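Long-range contacts in 6-phosphogluconate dehydrogenase, NAD-binding (Geobacter metallireducens, PDB 3PEF), which binds NADP(+) and, as a member of the beta-hydroxyacid dehydrogenase family, reduces succinic semialdehyde, probably to gamma-hydroxybutyrate: residues A[116-120]-A[163-168]; A[131-137]-A[155-161]; A[175-179]-A[237-241]; A[181-185]-A[213-219]. The protein carries 2 engineered substitutions. All coordinates share one frame. Numbering follows the deposited sequence.

Contact 1: residues A[116-120]-A[163-168]; sequences FLEAP and DVGKGA. With EDO (1,2-ethanediol), chain N.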
loop_
_atom_site.group_PDB
_atom_site.type_symbol
_atom_site.label_atom_id
_atom_site.label_comp_id
_atom_site.label_asym_id
_atom_site.label_seq_id
_atom_site.Cartn_x
_atom_site.Cartn_y
_atom_site.Cartn_z
ATOM N N PHE A 116 3.448 11.652 37.985
ATOM C CA PHE A 116 3.052 11.727 36.581
ATOM C C PHE A 116 2.025 10.688 36.138
ATOM O O PHE A 116 2.091 9.531 36.548
ATOM C CB PHE A 116 4.272 11.635 35.675
ATOM C CG PHE A 116 3.937 11.695 34.222
ATOM C CD1 PHE A 116 3.699 12.909 33.608
ATOM C CD2 PHE A 116 3.831 10.535 33.471
ATOM C CE1 PHE A 116 3.377 12.962 32.265
ATOM C CE2 PHE A 116 3.523 10.584 32.134
ATOM C CZ PHE A 116 3.298 11.801 31.527
ATOM N N LEU A 117 1.100 11.123 35.279
ATOM C CA LEU A 117 0.012 10.298 34.747
ATOM C C LEU A 117 -0.127 10.709 33.290
ATOM O O LEU A 117 -0.191 11.897 32.995
ATOM C CB LEU A 117 -1.298 10.663 35.457
ATOM C CG LEU A 117 -2.459 9.748 35.918
ATOM C CD1 LEU A 117 -3.821 10.377 35.614
ATOM C CD2 LEU A 117 -2.414 8.282 35.462
ATOM N N GLU A 118 -0.167 9.763 32.367
ATOM C CA GLU A 118 -0.569 10.127 31.007
ATOM C C GLU A 118 -2.047 9.865 30.919
ATOM O O GLU A 118 -2.525 8.906 31.506
ATOM C CB GLU A 118 0.158 9.305 29.949
ATOM C CG GLU A 118 -0.190 7.829 29.962
ATOM C CD GLU A 118 0.496 7.071 28.840
ATOM O OE1 GLU A 118 0.445 5.826 28.835
ATOM O OE2 GLU A 118 1.092 7.717 27.953
ATOM N N ALA A 119 -2.786 10.711 30.210
ATOM C CA ALA A 119 -4.201 10.421 29.992
ATOM C C ALA A 119 -4.716 10.980 28.677
ATOM O O ALA A 119 -5.501 11.925 28.669
ATOM C CB ALA A 119 -5.047 10.915 31.185
ATOM N N PRO A 120 -4.276 10.388 27.547
ATOM C CA PRO A 120 -4.801 10.821 26.247
ATOM C C PRO A 120 -6.281 10.471 26.167
ATOM O O PRO A 120 -6.757 9.643 26.957
ATOM C CB PRO A 120 -4.005 9.974 25.252
ATOM C CG PRO A 120 -3.715 8.701 26.018
ATOM C CD PRO A 120 -3.445 9.178 27.436
ATOM N N ASP A 163 0.702 0.813 33.764
ATOM C CA ASP A 163 1.876 1.691 33.807
ATOM C C ASP A 163 1.930 2.671 32.626
ATOM O O ASP A 163 1.312 2.441 31.584
ATOM C CB ASP A 163 3.150 0.851 33.818
ATOM C CG ASP A 163 3.228 -0.073 35.014
ATOM O OD1 ASP A 163 2.708 0.304 36.088
ATOM O OD2 ASP A 163 3.815 -1.173 34.880
ATOM N N VAL A 164 2.695 3.742 32.787
ATOM C CA VAL A 164 2.840 4.746 31.737
ATOM C C VAL A 164 3.235 4.066 30.444
ATOM O O VAL A 164 4.126 3.211 30.427
ATOM C CB VAL A 164 3.903 5.804 32.095
ATOM C CG1 VAL A 164 3.971 6.892 31.001
ATOM C CG2 VAL A 164 3.592 6.421 33.456
ATOM N N GLY A 165 2.562 4.434 29.359
ATOM C CA GLY A 165 2.849 3.830 28.076
ATOM C C GLY A 165 1.660 3.064 27.546
ATOM O O GLY A 165 1.423 3.056 26.336
ATOM N N LYS A 166 0.907 2.439 28.453
ATOM C CA LYS A 166 -0.280 1.663 28.094
ATOM C C LYS A 166 -1.384 2.574 27.554
ATOM O O LYS A 166 -2.085 2.221 26.610
ATOM C CB LYS A 166 -0.801 0.864 29.299
ATOM C CG LYS A 166 0.039 -0.364 29.659
ATOM C CD LYS A 166 -0.321 -1.553 28.780
ATOM C CE LYS A 166 0.723 -2.675 28.836
ATOM N NZ LYS A 166 1.709 -2.582 27.704
ATOM N N GLY A 167 -1.532 3.747 28.158
ATOM C CA GLY A 167 -2.480 4.726 27.665
ATOM C C GLY A 167 -2.135 5.218 26.266
ATOM O O GLY A 167 -3.007 5.291 25.385
ATOM N N ALA A 168 -0.870 5.583 26.066
ATOM C CA ALA A 168 -0.389 6.032 24.758
ATOM C C ALA A 168 -0.610 4.959 23.709
ATOM O O ALA A 168 -1.077 5.250 22.612
ATOM C CB ALA A 168 1.097 6.427 24.813
HETATM C C1 EDO N . 4.908 7.583 36.320
HETATM O O1 EDO N . 4.437 8.270 37.481
HETATM C C2 EDO N . 6.329 8.009 35.971
HETATM O O2 EDO N . 6.801 7.142 34.935
#
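Glu118, the residue most covered in this contact, reaches from strand 115-122 to the first turn of helix 166-194 and places its carboxylate among the backbone amides at the start of the helix. OE1 accepts hydrogen bonds from Gly165 N, at 2.6 Å, and from Ala168 N, at 3.1 Å. Gly165 stands at the N-cap position and has no side chain to cap the helix; the carboxylate of Glu118 instead takes up the amide of Ala168 in the first turn. Its negative charge also suits the positive end of the helix dipole. At the positive phi of Gly165, a CB would be jammed against the preceding carbonyl. At Gly167 a CB would point at the strand and lie only 3.0 Å from Glu118 OE1; the carbonyl O of Gly167 is 3.5 Å from Pro120 CG. Val164 supplies the apolar part, with CG1 3.9 Å from Phe116 CE2, near the plane of the ring, and 4.1 Å from Glu118 CD. An ethanediol, probably from the crystallisation liquor, donates from O1 to Phe116 O at 2.8 Å. Glu118 OE2 is held by Ser102 of helix 99-111, the helix that also packs on Phe116 and Val164. The strand runs between strands 90-93 and 133-139 of the nucleotide-binding sheet, and the contact thereby joins that sheet to the start of the long helix 166-194.

Contact 2: residues A[131-137]-A[155-161]; sequences GTLIILA and GKKIIHL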
loop_
_atom_site.group_PDB
_atom_site.type_symbol
_atom_site.label_atom_id
_atom_site.label_comp_id
_atom_site.label_asym_id
_atom_site.label_seq_id
_atom_site.Cartn_x
_atom_site.Cartn_y
_atom_site.Cartn_z
ATOM N N GLY A 131 -18.010 17.626 27.635
ATOM C CA GLY A 131 -17.472 16.918 28.793
ATOM C C GLY A 131 -17.680 15.421 28.677
ATOM O O GLY A 131 -17.845 14.700 29.651
ATOM N N THR A 132 -17.598 14.939 27.450
ATOM C CA THR A 132 -18.062 13.615 27.115
ATOM C C THR A 132 -16.902 12.724 26.580
ATOM O O THR A 132 -17.113 11.690 25.946
ATOM C CB THR A 132 -19.231 13.818 26.135
ATOM O OG1 THR A 132 -20.471 13.499 26.790
ATOM C CG2 THR A 132 -19.050 13.077 24.864
ATOM N N LEU A 133 -15.671 13.123 26.889
ATOM C CA LEU A 133 -14.473 12.417 26.421
ATOM C C LEU A 133 -14.310 11.060 27.102
ATOM O O LEU A 133 -14.771 10.850 28.220
ATOM C CB LEU A 133 -13.211 13.254 26.681
ATOM C CG LEU A 133 -13.152 14.661 26.046
ATOM C CD1 LEU A 133 -11.934 15.413 26.540
ATOM C CD2 LEU A 133 -13.161 14.603 24.508
ATOM N N ILE A 134 -13.621 10.149 26.427
ATOM C CA ILE A 134 -13.151 8.919 27.058
ATOM C C ILE A 134 -11.682 9.124 27.436
ATOM O O ILE A 134 -10.865 9.466 26.593
ATOM C CB ILE A 134 -13.288 7.737 26.097
ATOM C CG1 ILE A 134 -14.727 7.665 25.555
ATOM C CG2 ILE A 134 -12.892 6.435 26.779
ATOM C CD1 ILE A 134 -14.846 6.864 24.290
ATOM N N ILE A 135 -11.350 8.914 28.706
ATOM C CA ILE A 135 -10.024 9.231 29.211
ATOM C C ILE A 135 -9.229 7.959 29.490
ATOM O O ILE A 135 -9.641 7.130 30.294
ATOM C CB ILE A 135 -10.131 10.128 30.475
ATOM C CG1 ILE A 135 -10.969 11.367 30.136
ATOM C CG2 ILE A 135 -8.744 10.537 30.995
ATOM C CD1 ILE A 135 -10.992 12.434 31.216
ATOM N N LEU A 136 -8.093 7.817 28.816
ATOM C CA LEU A 136 -7.294 6.592 28.868
ATOM C C LEU A 136 -6.028 6.788 29.719
ATOM O O LEU A 136 -4.940 6.994 29.192
ATOM C CB LEU A 136 -6.903 6.182 27.437
ATOM C CG LEU A 136 -8.051 6.205 26.421
ATOM C CD1 LEU A 136 -7.549 6.169 24.976
ATOM C CD2 LEU A 136 -9.019 5.038 26.712
ATOM N N ALA A 137 -6.163 6.725 31.037
ATOM C CA ALA A 137 -5.041 7.072 31.899
ATOM C C ALA A 137 -4.114 5.888 32.118
ATOM O O ALA A 137 -4.537 4.739 32.048
ATOM C CB ALA A 137 -5.537 7.619 33.248
ATOM N N GLY A 155 -14.692 14.276 31.016
ATOM C CA GLY A 155 -15.097 13.067 30.313
ATOM C C GLY A 155 -16.281 12.333 30.922
ATOM O O GLY A 155 -16.785 12.726 31.974
ATOM N N LYS A 156 -16.727 11.272 30.251
ATOM C CA LYS A 156 -17.833 10.450 30.734
ATOM C C LYS A 156 -17.372 9.043 31.127
ATOM O O LYS A 156 -17.897 8.444 32.062
ATOM C CB LYS A 156 -18.974 10.370 29.705
ATOM C CG LYS A 156 -18.621 9.733 28.354
ATOM C CD LYS A 156 -19.916 9.420 27.576
ATOM C CE LYS A 156 -19.742 9.464 26.058
ATOM N NZ LYS A 156 -18.953 8.334 25.499
ATOM N N LYS A 157 -16.391 8.522 30.407
ATOM C CA LYS A 157 -15.823 7.226 30.731
ATOM C C LYS A 157 -14.360 7.467 31.050
ATOM O O LYS A 157 -13.632 8.093 30.258
ATOM C CB LYS A 157 -15.939 6.274 29.540
ATOM C CG LYS A 157 -15.559 4.811 29.843
ATOM C CD LYS A 157 -15.230 4.034 28.555
ATOM C CE LYS A 157 -15.743 2.592 28.570
ATOM N NZ LYS A 157 -15.222 1.787 29.705
ATOM N N ILE A 158 -13.927 6.974 32.204
ATOM C CA ILE A 158 -12.565 7.193 32.654
ATOM C C ILE A 158 -11.982 5.866 33.122
ATOM O O ILE A 158 -12.542 5.219 34.004
ATOM C CB ILE A 158 -12.535 8.222 33.806
ATOM C CG1 ILE A 158 -13.171 9.540 33.357
ATOM C CG2 ILE A 158 -11.108 8.457 34.267
ATOM C CD1 ILE A 158 -13.973 10.248 34.430
ATOM N N ILE A 159 -10.870 5.446 32.523
ATOM C CA ILE A 159 -10.299 4.144 32.863
ATOM C C ILE A 159 -8.812 4.240 33.129
ATOM O O ILE A 159 -8.157 5.207 32.737
ATOM C CB ILE A 159 -10.523 3.111 31.744
ATOM C CG1 ILE A 159 -9.773 3.529 30.482
ATOM C CG2 ILE A 159 -12.008 2.956 31.443
ATOM C CD1 ILE A 159 -9.657 2.415 29.453
ATOM N N HIS A 160 -8.275 3.227 33.792
ATOM C CA HIS A 160 -6.851 3.194 34.105
ATOM C C HIS A 160 -6.255 1.914 33.528
ATOM O O HIS A 160 -6.753 0.832 33.798
ATOM C CB HIS A 160 -6.646 3.272 35.623
ATOM C CG HIS A 160 -5.215 3.406 36.038
ATOM N ND1 HIS A 160 -4.365 2.328 36.137
ATOM C CD2 HIS A 160 -4.490 4.492 36.392
ATOM C CE1 HIS A 160 -3.175 2.744 36.534
ATOM N NE2 HIS A 160 -3.222 4.054 36.688
ATOM N N LEU A 161 -5.192 2.038 32.739
ATOM C CA LEU A 161 -4.719 0.927 31.910
ATOM C C LEU A 161 -3.391 0.330 32.341
ATOM O O LEU A 161 -2.837 -0.516 31.640
ATOM C CB LEU A 161 -4.608 1.378 30.454
ATOM C CG LEU A 161 -5.948 1.764 29.821
ATOM C CD1 LEU A 161 -5.742 2.574 28.539
ATOM C CD2 LEU A 161 -6.762 0.504 29.541
#
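Gly155 enters the contact with its CA only 3.1 Å from Leu133 O, an approach that a side chain would spoil: an ideal CB would lie 2.5 Å from the same oxygen. The chain turns a corner at Lys156, whose N donates to Leu133 O at 2.9 Å, while its aliphatic arm runs back along the other segment to bring CE within 3.4 Å of Thr132 O. Because Leu133 faces Gly155 but Ile134 faces Lys157, the register slips by one residue, a beta bulge. From Lys157 the strands run parallel, their axes 4.8 Å apart and 9° from alignment. Lys157 O accepts from Ile135 N at 2.9 Å. Ile158 packs CG1 on Ile135 CD1 at 4.2 Å, on the face covered by helix 141-154. Ile159 N donates to Ile135 O at 3.1 Å, and its O accepts from Ala137 N at 3.0 Å; on the other face its CD1 meets Leu136 CD2 at 3.8 Å, where Val205 of a second subunit also packs on Leu136. The ring of His160 is turned toward helix 141-154, with NE2 bonded to Gly139 O. Leu161 N closes the ladder on Ala137 O at 2.9 Å. Parallel neighbours linked through helix 141-154 form a beta-alpha-beta crossover, here at the edge of the Rossmann-type domain's sheet.

Contact 3: residues A[175-179]-A[237-241]; sequences NMVMG and MQKDL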
loop_
_atom_site.group_PDB
_atom_site.type_symbol
_atom_site.label_atom_id
_atom_site.label_comp_id
_atom_site.label_asym_id
_atom_site.label_seq_id
_atom_site.Cartn_x
_atom_site.Cartn_y
_atom_site.Cartn_z
ATOM N N ASN A 175 -6.730 5.158 17.368
ATOM C CA ASN A 175 -6.706 6.185 16.319
ATOM C C ASN A 175 -6.254 5.679 14.963
ATOM O O ASN A 175 -6.635 6.212 13.920
ATOM C CB ASN A 175 -5.863 7.384 16.727
ATOM C CG ASN A 175 -6.714 8.497 17.255
ATOM O OD1 ASN A 175 -7.691 8.240 17.962
ATOM N ND2 ASN A 175 -6.392 9.734 16.886
ATOM N N MET A 176 -5.419 4.649 14.988
ATOM C CA MET A 176 -4.949 4.048 13.756
ATOM C C MET A 176 -6.116 3.450 12.980
ATOM O O MET A 176 -6.229 3.657 11.775
ATOM C CB MET A 176 -3.921 2.958 14.035
ATOM C CG MET A 176 -3.264 2.457 12.758
ATOM S SD MET A 176 -2.205 1.031 13.101
ATOM C CE MET A 176 -3.451 -0.238 13.347
ATOM N N VAL A 177 -6.974 2.713 13.684
ATOM C CA VAL A 177 -8.180 2.138 13.090
ATOM C C VAL A 177 -9.102 3.230 12.548
ATOM O O VAL A 177 -9.634 3.124 11.452
ATOM C CB VAL A 177 -8.958 1.306 14.128
ATOM C CG1 VAL A 177 -10.290 0.869 13.553
ATOM C CG2 VAL A 177 -8.133 0.090 14.543
ATOM N N MET A 178 -9.275 4.286 13.329
ATOM C CA MET A 178 -10.103 5.412 12.915
ATOM C C MET A 178 -9.566 6.107 11.654
ATOM O O MET A 178 -10.339 6.518 10.787
ATOM C CB MET A 178 -10.232 6.420 14.049
ATOM C CG MET A 178 -11.227 7.559 13.749
ATOM S SD MET A 178 -11.188 8.887 14.969
ATOM C CE MET A 178 -9.531 9.544 14.690
ATOM N N GLY A 179 -8.245 6.234 11.555
ATOM C CA GLY A 179 -7.635 6.847 10.388
ATOM C C GLY A 179 -7.819 5.999 9.139
ATOM O O GLY A 179 -8.176 6.514 8.077
ATOM N N MET A 237 -4.210 13.946 12.765
ATOM C CA MET A 237 -4.549 12.568 12.349
ATOM C C MET A 237 -3.304 11.930 11.745
ATOM O O MET A 237 -2.943 10.786 12.057
ATOM C CB MET A 237 -5.683 12.562 11.312
ATOM C CG MET A 237 -6.007 11.182 10.725
ATOM S SD MET A 237 -6.843 10.061 11.898
ATOM C CE MET A 237 -5.498 9.217 12.660
ATOM N N GLN A 238 -2.634 12.681 10.881
ATOM C CA GLN A 238 -1.461 12.137 10.187
ATOM C C GLN A 238 -0.329 11.844 11.173
ATOM O O GLN A 238 0.375 10.854 11.033
ATOM C CB GLN A 238 -0.985 13.096 9.082
ATOM C CG GLN A 238 0.015 12.479 8.092
ATOM C CD GLN A 238 1.460 12.680 8.517
ATOM O OE1 GLN A 238 1.908 13.804 8.704
ATOM N NE2 GLN A 238 2.191 11.593 8.666
ATOM N N LYS A 239 -0.148 12.730 12.150
ATOM C CA LYS A 239 0.852 12.543 13.190
ATOM C C LYS A 239 0.553 11.251 13.977
ATOM O O LYS A 239 1.459 10.498 14.320
ATOM C CB LYS A 239 0.883 13.763 14.135
ATOM C CG LYS A 239 1.731 13.569 15.407
ATOM C CD LYS A 239 0.904 13.108 16.612
ATOM C CE LYS A 239 -0.131 14.143 16.999
ATOM N NZ LYS A 239 -0.921 13.787 18.208
ATOM N N ASP A 240 -0.722 11.000 14.251
ATOM C CA ASP A 240 -1.116 9.797 14.984
ATOM C C ASP A 240 -0.795 8.541 14.178
ATOM O O ASP A 240 -0.295 7.565 14.720
ATOM C CB ASP A 240 -2.603 9.827 15.358
ATOM C CG ASP A 240 -2.913 10.797 16.510
ATOM O OD1 ASP A 240 -1.987 11.421 17.089
ATOM O OD2 ASP A 240 -4.110 10.940 16.835
ATOM N N LEU A 241 -1.062 8.578 12.877
ATOM C CA LEU A 241 -0.745 7.456 12.003
ATOM C C LEU A 241 0.777 7.246 11.944
ATOM O O LEU A 241 1.272 6.122 12.002
ATOM C CB LEU A 241 -1.322 7.715 10.613
ATOM C CG LEU A 241 -2.628 7.048 10.152
ATOM C CD1 LEU A 241 -3.388 6.284 11.256
ATOM C CD2 LEU A 241 -3.537 8.038 9.438
#
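Met237 lays its thioether across the backbone of the facing helix, which Gly179 leaves without a side chain: SD is 3.6 Å from Gly179 CA, and CE is 3.5 Å from Asn175 O. Met178 closes over it, its CE 3.9 Å from Met237 SD. One turn along, Leu241 fills the neighbouring hollow, with CD1 3.7 Å from Met176 CA and 4.1 Å from Met176 CG. Gly179 is what makes this fit possible, since an ideal CB there would lie 2.9 Å from Leu241 CD1 and 3.0 Å from Met237 CE. The local axes pass 9.4 Å apart and cross at -121°, so contact is concentrated around the crossing point. Next to this apolar patch lies a polar one. Asn175 ND2 gives a weak hydrogen bond to Asp240 OD2; the atoms are only 2.6 Å apart, but the angle is poor. Asn175 OD1 is bonded to NZ of Lys171, the predicted active-site residue, and a glycerol, probably from the crystallisation liquor, is hydrogen-bonded to its ND2. Asp240 is also tied within its own helix, where its OD1 takes a salt bridge from Lys239 NZ at 2.8 Å. That same NZ donates to Thr96 O and to O2D of NADP(+). The crossing of helices 166-194 and 234-251 thus links the predicted catalytic lysine to a cofactor-binding lysine, consistent with the interdomain active-site cleft of beta-hydroxyacid dehydrogenases.

Contact 4: residues A[181-185]-A[213-219]; sequences MMACF and NPMFALK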
loop_
_atom_site.group_PDB
_atom_site.type_symbol
_atom_site.label_atom_id
_atom_site.label_comp_id
_atom_site.label_asym_id
_atom_site.label_seq_id
_atom_site.Cartn_x
_atom_site.Cartn_y
_atom_site.Cartn_z
ATOM N N MET A 181 -10.144 3.739 8.698
ATOM C CA MET A 181 -11.549 3.698 8.303
ATOM C C MET A 181 -12.025 4.986 7.627
ATOM O O MET A 181 -12.810 4.919 6.690
ATOM C CB MET A 181 -12.499 3.141 9.388
ATOM C CG MET A 181 -12.755 3.978 10.597
ATOM S SD MET A 181 -13.528 2.942 11.900
ATOM C CE MET A 181 -15.267 3.061 11.468
ATOM N N MET A 182 -11.509 6.145 8.044
ATOM C CA MET A 182 -11.799 7.388 7.319
ATOM C C MET A 182 -11.287 7.310 5.869
ATOM O O MET A 182 -12.000 7.654 4.907
ATOM C CB MET A 182 -11.217 8.610 8.050
ATOM C CG MET A 182 -11.471 9.959 7.345
ATOM S SD MET A 182 -13.230 10.378 7.170
ATOM C CE MET A 182 -13.652 10.667 8.885
ATOM N N ALA A 183 -10.058 6.836 5.709
ATOM C CA ALA A 183 -9.474 6.700 4.377
ATOM C C ALA A 183 -10.331 5.779 3.500
ATOM O O ALA A 183 -10.616 6.095 2.341
ATOM C CB ALA A 183 -8.044 6.180 4.468
ATOM N N CYS A 184 -10.761 4.653 4.060
ATOM C CA CYS A 184 -11.554 3.703 3.296
ATOM C C CYS A 184 -12.922 4.286 2.954
ATOM O O CYS A 184 -13.396 4.145 1.837
ATOM C CB CYS A 184 -11.713 2.393 4.074
ATOM S SG CYS A 184 -10.160 1.488 4.181
ATOM N N PHE A 185 -13.544 4.931 3.938
ATOM C CA PHE A 185 -14.863 5.532 3.800
ATOM C C PHE A 185 -14.843 6.546 2.651
ATOM O O PHE A 185 -15.720 6.544 1.792
ATOM C CB PHE A 185 -15.215 6.204 5.135
ATOM C CG PHE A 185 -16.556 6.917 5.166
ATOM C CD1 PHE A 185 -17.736 6.244 4.876
ATOM C CD2 PHE A 185 -16.629 8.250 5.569
ATOM C CE1 PHE A 185 -18.970 6.893 4.949
ATOM C CE2 PHE A 185 -17.863 8.925 5.639
ATOM C CZ PHE A 185 -19.032 8.246 5.327
ATOM N N ASN A 213 -21.961 3.889 11.947
ATOM C CA ASN A 213 -21.324 4.436 13.153
ATOM C C ASN A 213 -21.487 5.943 13.182
ATOM O O ASN A 213 -21.700 6.555 12.142
ATOM C CB ASN A 213 -19.840 4.023 13.271
ATOM C CG ASN A 213 -18.962 4.543 12.107
ATOM O OD1 ASN A 213 -18.490 5.690 12.117
ATOM N ND2 ASN A 213 -18.727 3.689 11.119
ATOM N N PRO A 214 -21.411 6.544 14.377
ATOM C CA PRO A 214 -21.544 8.001 14.517
ATOM C C PRO A 214 -20.535 8.782 13.666
ATOM O O PRO A 214 -20.913 9.805 13.093
ATOM C CB PRO A 214 -21.290 8.237 16.011
ATOM C CG PRO A 214 -21.654 6.921 16.659
ATOM C CD PRO A 214 -21.208 5.878 15.674
ATOM N N MET A 215 -19.289 8.320 13.566
ATOM C CA MET A 215 -18.305 9.023 12.719
ATOM C C MET A 215 -18.745 9.109 11.249
ATOM O O MET A 215 -18.756 10.205 10.660
ATOM C CB MET A 215 -16.911 8.399 12.820
ATOM C CG MET A 215 -15.834 9.199 12.053
ATOM S SD MET A 215 -14.196 8.418 12.102
ATOM C CE MET A 215 -14.447 7.038 10.987
ATOM N N PHE A 216 -19.112 7.973 10.656
ATOM C CA PHE A 216 -19.528 7.980 9.254
ATOM C C PHE A 216 -20.748 8.880 9.119
ATOM O O PHE A 216 -20.886 9.616 8.144
ATOM C CB PHE A 216 -19.879 6.574 8.727
ATOM C CG PHE A 216 -18.680 5.710 8.386
ATOM C CD1 PHE A 216 -18.865 4.456 7.800
ATOM C CD2 PHE A 216 -17.374 6.137 8.660
ATOM C CE1 PHE A 216 -17.768 3.631 7.487
ATOM C CE2 PHE A 216 -16.270 5.335 8.342
ATOM C CZ PHE A 216 -16.472 4.076 7.749
ATOM N N ALA A 217 -21.636 8.814 10.099
ATOM C CA ALA A 217 -22.887 9.549 9.999
ATOM C C ALA A 217 -22.620 11.055 10.028
ATOM O O ALA A 217 -23.141 11.800 9.201
ATOM C CB ALA A 217 -23.851 9.129 11.117
ATOM N N LEU A 218 -21.802 11.493 10.981
ATOM C CA LEU A 218 -21.428 12.905 11.078
ATOM C C LEU A 218 -20.564 13.374 9.898
ATOM O O LEU A 218 -20.885 14.362 9.237
ATOM C CB LEU A 218 -20.699 13.193 12.402
ATOM C CG LEU A 218 -20.140 14.618 12.499
ATOM C CD1 LEU A 218 -21.286 15.642 12.551
ATOM C CD2 LEU A 218 -19.219 14.765 13.699
ATOM N N LYS A 219 -19.467 12.670 9.631
ATOM C CA LYS A 219 -18.534 13.098 8.591
ATOM C C LYS A 219 -19.114 12.978 7.179
ATOM O O LYS A 219 -18.813 13.799 6.297
ATOM C CB LYS A 219 -17.209 12.322 8.696
ATOM C CG LYS A 219 -16.519 12.467 10.056
ATOM C CD LYS A 219 -16.083 13.923 10.345
ATOM C CE LYS A 219 -15.242 13.954 11.633
ATOM N NZ LYS A 219 -14.854 15.329 12.124
#
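Within the all-helical domain of this 6-phosphogluconate dehydrogenase-like fold, helices 166-194 and 214-224 meet by bulky side chains, with local axes 11.3 Å apart and crossing at -49°. The wide spacing is bridged by two flat rings: Phe185 and Phe216 stack face to face, centroids 3.9 Å apart and planes 9° from parallel, and Phe216 CB adds a CH-pi contact over the Phe185 face. Methionines fill the hollows beside them. Met181 reaches across to the start of the facing helix, its CG 3.5 Å from Met215 CE and its CE 3.5 Å from Asn213 ND2. The Met182 CE methyl sits in the notch between Met215 SD, at 4.0 Å, and Lys219 CG, at 3.6 Å, while the charged tip of Lys219 departs to a salt bridge with Asp277. Met211 of a second subunit also packs on Met181. At the helix start, Asn213 is the N-cap residue: its OD1 accepts from Phe216 N at 2.8 Å.

In the fold
Helix 166-194 threads through three of the four contacts. Its start is used in contact 1, its middle in contact 3 and a later turn in contact 4, while contact 2 pairs strand 133-139 with strand 157-160, which directly precedes the helix. Contact 2 is nested inside the loop closed by contact 1; their centres are 12 Å apart and both reach the same nucleotide-binding sheet. Further on, contact 4 is nested inside the loop of contact 3, their centres 13 Å apart, and Met178 CG touches Met215 SD at 3.5 Å. Contacts 1 and 4 lie about 27 Å apart, centre to centre. The helix therefore connects the cofactor-binding domain to the helical domain, and all four contacts touch a second subunit, contact 1 through Lys166 alone.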